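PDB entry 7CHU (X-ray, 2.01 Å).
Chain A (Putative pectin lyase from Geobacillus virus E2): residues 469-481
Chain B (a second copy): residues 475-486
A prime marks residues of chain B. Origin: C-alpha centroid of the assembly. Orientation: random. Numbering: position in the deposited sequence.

Chain A, residues 469-481: VTLDGIKPKVPIT
Chain B 475-486: KPKVPITFTPVT

Two copies of one chain meet here through a short parallel backbone pairing, a single beta bridge between Ile474 and Ile480′, flanked by apolar side chains and extended by one bridging water; together the stretches bury 712 Å². Both chains run the same way, with CA atoms paired Gly473 to Val478′ (4.9 Å), Ile474 to Ile480′ (4.8 Å), Lys475 to Thr481′ (4.9 Å), Pro476 to Phe482′ (5.7 Å) and Lys477 to Thr483′ (5.3 Å), so the copies are offset by about six residues. Ile474 (phi/psi -92/118) and Ile480′ (-88/114) are extended. Ile474 gives its N to Pro479′ O (2.8 Å, 158°) and receives Thr481′ N at its O (2.8 Å, 164°), straddling Ile480′ as a parallel bridge requires. CA-H...O contacts reinforce the pairing: Ile480′ CA to Ile474 O and Lys475 CA to Thr481′ O, both 3.3 Å. Proline lacks an amide hydrogen, so Pro476 cannot donate to Thr481′ O; its CD lies 3.2 Å from that oxygen instead. Farther along, Thr483′ N makes a weak bond to Pro476 O (3.4 Å, 162°). Water 1 fills the gap, donating to Pro476 O (3.0 Å) and Thr481′ O (2.7 Å) and accepting from Thr483′ OG1 (2.9 Å).

Ile474 (chi1 m, chi2 m) places CG1 3.7 Å from Pro476′ CB and CD1 3.6 Å from Val478′ CG2. Val478′ (chi1 m) points toward chain A, its CG1 3.5 Å from Leu471 O and its CG2 3.6 Å from Gly473 CA. Gly473 (176/163) suits this close approach: an ideal CB would clash with Thr481′ OG1 at 2.8 Å. Ile480 (m, t) points toward chain B and sets CD1 3.8 Å from Ile480′ CG2 (chi1 m, chi2 t) and 3.9 Å from Phe482′ CE2. The Phe482′ ring (chi1 -64°, chi2 86°) lies oblique to Ile480 CD1 and Pro476 CG, the latter 4.3 Å from CD2. Val485′ (chi1 m) points toward chain A, its CG2 4.2 Å from Pro479 CG and its CG1 3.5 Å from Lys477 O.

Within chain A, the turn before the bridge is held by Thr470 N to Gly473 O (3.0 Å) and Asp472 N to Thr470 OG1 (3.3 Å). Lys475 (m, t, t, t) reaches back to Asp472 (chi1 p), forming an NZ to OD1 salt bridge of 2.9 Å. Lys477 (m, m, t, m) curls so that NZ donates to Lys475 O (3.1 Å), while its CD lies 3.3 Å from Thr483′ OG1.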

# COMPACT_ATOMS: atom_id res chain seq x y z
N VAL A 469 28.06 0.22 -37.98
CA VAL A 469 28.58 1.58 -37.91
C VAL A 469 29.59 1.56 -36.78
O VAL A 469 29.22 1.33 -35.62
CB VAL A 469 27.47 2.60 -37.67
CG1 VAL A 469 28.05 3.99 -37.41
CG2 VAL A 469 26.52 2.62 -38.87
N THR A 470 30.87 1.72 -37.11
CA THR A 470 31.91 1.67 -36.07
C THR A 470 32.79 2.91 -36.13
O THR A 470 32.61 3.81 -36.95
CB THR A 470 32.76 0.39 -36.19
OG1 THR A 470 33.73 0.53 -37.24
CG2 THR A 470 31.88 -0.83 -36.45
N LEU A 471 33.78 2.94 -35.24
CA LEU A 471 34.70 4.06 -35.15
C LEU A 471 35.60 4.16 -36.36
O LEU A 471 36.16 5.23 -36.61
CB LEU A 471 35.56 3.96 -33.89
CG LEU A 471 34.83 4.33 -32.60
CD1 LEU A 471 35.55 3.71 -31.41
CD2 LEU A 471 34.74 5.83 -32.44
N ASP A 472 35.75 3.09 -37.14
CA ASP A 472 36.64 3.17 -38.27
C ASP A 472 35.93 2.99 -39.61
O ASP A 472 36.59 3.08 -40.66
CB ASP A 472 37.80 2.17 -38.11
CG ASP A 472 37.34 0.75 -37.90
OD1 ASP A 472 36.30 0.31 -38.47
OD2 ASP A 472 38.03 0.03 -37.14
N GLY A 473 34.61 2.78 -39.63
CA GLY A 473 33.91 2.87 -40.89
C GLY A 473 32.43 2.53 -40.86
O GLY A 473 31.94 1.95 -39.88
N ILE A 474 31.72 2.94 -41.91
CA ILE A 474 30.34 2.53 -42.16
C ILE A 474 30.43 1.30 -43.05
O ILE A 474 30.94 1.39 -44.17
CB ILE A 474 29.52 3.63 -42.86
CG1 ILE A 474 29.69 5.01 -42.21
CG2 ILE A 474 28.06 3.17 -43.10
CD1 ILE A 474 29.35 5.08 -40.75
N LYS A 475 29.95 0.16 -42.55
CA LYS A 475 30.31 -1.16 -43.09
C LYS A 475 29.10 -1.92 -43.61
O LYS A 475 28.54 -2.78 -42.90
CB LYS A 475 31.06 -1.98 -42.05
CG LYS A 475 32.33 -1.30 -41.55
CD LYS A 475 33.08 -2.16 -40.51
CE LYS A 475 34.33 -1.43 -40.02
NZ LYS A 475 35.17 -2.24 -39.06
N PRO A 476 28.68 -1.69 -44.86
CA PRO A 476 27.52 -2.40 -45.39
C PRO A 476 27.89 -3.81 -45.83
O PRO A 476 28.88 -4.02 -46.54
CB PRO A 476 27.11 -1.54 -46.60
CG PRO A 476 28.40 -0.94 -47.08
CD PRO A 476 29.23 -0.71 -45.83
N LYS A 477 27.10 -4.78 -45.39
CA LYS A 477 27.26 -6.17 -45.79
C LYS A 477 26.42 -6.52 -47.00
O LYS A 477 26.51 -7.65 -47.51
CB LYS A 477 26.89 -7.12 -44.63
CG LYS A 477 27.62 -6.81 -43.32
CD LYS A 477 29.12 -6.86 -43.54
CE LYS A 477 29.94 -6.70 -42.24
NZ LYS A 477 29.90 -5.30 -41.69
N VAL A 478 25.60 -5.59 -47.46
CA VAL A 478 24.81 -5.73 -48.68
C VAL A 478 25.03 -4.46 -49.49
O VAL A 478 25.58 -3.48 -48.98
CB VAL A 478 23.32 -5.97 -48.36
CG1 VAL A 478 23.15 -7.33 -47.69
CG2 VAL A 478 22.78 -4.85 -47.47
N PRO A 479 24.67 -4.46 -50.77
CA PRO A 479 25.00 -3.31 -51.62
C PRO A 479 24.33 -2.02 -51.17
O PRO A 479 23.32 -2.02 -50.47
CB PRO A 479 24.48 -3.73 -53.00
CG PRO A 479 24.42 -5.22 -52.95
CD PRO A 479 24.02 -5.54 -51.54
N ILE A 480 24.88 -0.91 -51.64
CA ILE A 480 24.25 0.39 -51.54
C ILE A 480 23.44 0.58 -52.81
O ILE A 480 24.00 0.62 -53.91
CB ILE A 480 25.27 1.52 -51.38
CG1 ILE A 480 26.14 1.26 -50.15
CG2 ILE A 480 24.54 2.87 -51.30
CD1 ILE A 480 27.18 2.31 -49.89
N THR A 481 22.13 0.71 -52.66
CA THR A 481 21.20 0.72 -53.79
C THR A 481 20.52 2.08 -53.80
O THR A 481 19.68 2.36 -52.94
CB THR A 481 20.17 -0.41 -53.65
OG1 THR A 481 20.83 -1.68 -53.69
CG2 THR A 481 19.16 -0.34 -54.79
N LYS B 475 25.29 11.08 -44.27
CA LYS B 475 26.53 11.84 -44.13
C LYS B 475 27.51 11.07 -43.26
O LYS B 475 27.58 11.29 -42.03
CB LYS B 475 26.23 13.22 -43.57
CG LYS B 475 25.13 13.94 -44.36
CD LYS B 475 24.87 15.33 -43.81
CE LYS B 475 23.91 16.11 -44.72
NZ LYS B 475 23.73 17.50 -44.16
N PRO B 476 28.31 10.18 -43.86
CA PRO B 476 29.30 9.41 -43.09
C PRO B 476 30.54 10.24 -42.79
O PRO B 476 31.09 10.91 -43.68
CB PRO B 476 29.64 8.23 -44.03
CG PRO B 476 29.39 8.76 -45.42
CD PRO B 476 28.21 9.73 -45.26
N LYS B 477 30.94 10.23 -41.52
CA LYS B 477 32.15 10.90 -41.06
C LYS B 477 33.34 9.97 -41.04
O LYS B 477 34.43 10.38 -40.65
CB LYS B 477 31.91 11.47 -39.66
CG LYS B 477 30.66 12.33 -39.56
CD LYS B 477 30.71 13.48 -40.54
CE LYS B 477 29.59 14.50 -40.27
NZ LYS B 477 28.25 14.05 -40.72
N VAL B 478 33.13 8.70 -41.39
CA VAL B 478 34.18 7.71 -41.60
C VAL B 478 33.91 7.09 -42.97
O VAL B 478 32.85 7.33 -43.56
CB VAL B 478 34.18 6.64 -40.49
CG1 VAL B 478 34.83 7.20 -39.23
CG2 VAL B 478 32.75 6.21 -40.22
N PRO B 479 34.85 6.31 -43.50
CA PRO B 479 34.68 5.78 -44.86
C PRO B 479 33.59 4.73 -44.94
O PRO B 479 33.18 4.11 -43.94
CB PRO B 479 36.05 5.18 -45.18
CG PRO B 479 37.00 5.88 -44.25
CD PRO B 479 36.23 6.09 -43.00
N ILE B 480 33.09 4.53 -46.16
CA ILE B 480 32.21 3.41 -46.45
C ILE B 480 33.09 2.23 -46.81
O ILE B 480 33.78 2.26 -47.83
CB ILE B 480 31.21 3.74 -47.56
CG1 ILE B 480 30.31 4.90 -47.12
CG2 ILE B 480 30.33 2.53 -47.85
CD1 ILE B 480 29.28 5.24 -48.13
N THR B 481 33.08 1.19 -45.98
CA THR B 481 33.93 0.01 -46.11
C THR B 481 33.06 -1.16 -46.53
O THR B 481 32.26 -1.65 -45.72
CB THR B 481 34.62 -0.27 -44.78
OG1 THR B 481 35.37 0.89 -44.39
CG2 THR B 481 35.54 -1.47 -44.88
N PHE B 482 33.22 -1.61 -47.77
CA PHE B 482 32.37 -2.64 -48.36
C PHE B 482 32.86 -4.04 -47.98
O PHE B 482 34.06 -4.29 -47.86
CB PHE B 482 32.38 -2.55 -49.88
CG PHE B 482 31.80 -1.29 -50.42
CD1 PHE B 482 32.59 -0.16 -50.57
CD2 PHE B 482 30.48 -1.24 -50.81
CE1 PHE B 482 32.05 1.02 -51.08
CE2 PHE B 482 29.94 -0.08 -51.30
CZ PHE B 482 30.72 1.05 -51.45
N THR B 483 31.91 -4.93 -47.77
CA THR B 483 32.18 -6.36 -47.76
C THR B 483 31.88 -6.91 -49.14
O THR B 483 30.82 -6.59 -49.71
CB THR B 483 31.31 -7.05 -46.70
OG1 THR B 483 31.82 -6.74 -45.39
CG2 THR B 483 31.31 -8.57 -46.91
N PRO B 484 32.79 -7.66 -49.77
CA PRO B 484 32.52 -8.12 -51.14
C PRO B 484 31.34 -9.09 -51.19
O PRO B 484 31.23 -10.00 -50.36
CB PRO B 484 33.83 -8.81 -51.54
CG PRO B 484 34.86 -8.21 -50.66
CD PRO B 484 34.16 -7.98 -49.35
N VAL B 485 30.44 -8.87 -52.15
CA VAL B 485 29.27 -9.71 -52.37
C VAL B 485 29.24 -10.14 -53.83
O VAL B 485 29.91 -9.54 -54.68
CB VAL B 485 27.98 -8.97 -51.98
CG1 VAL B 485 28.02 -8.58 -50.51
CG2 VAL B 485 27.81 -7.73 -52.86
N THR B 486 28.44 -11.16 -54.14
CA THR B 486 28.32 -11.61 -55.53
C THR B 486 27.48 -10.63 -56.34
O THR B 486 26.60 -9.95 -55.81
CB THR B 486 27.67 -13.00 -55.63
OG1 THR B 486 26.29 -12.88 -55.28
CG2 THR B 486 28.35 -14.00 -54.71
O HOH W 1 31.28 -3.95 -44.80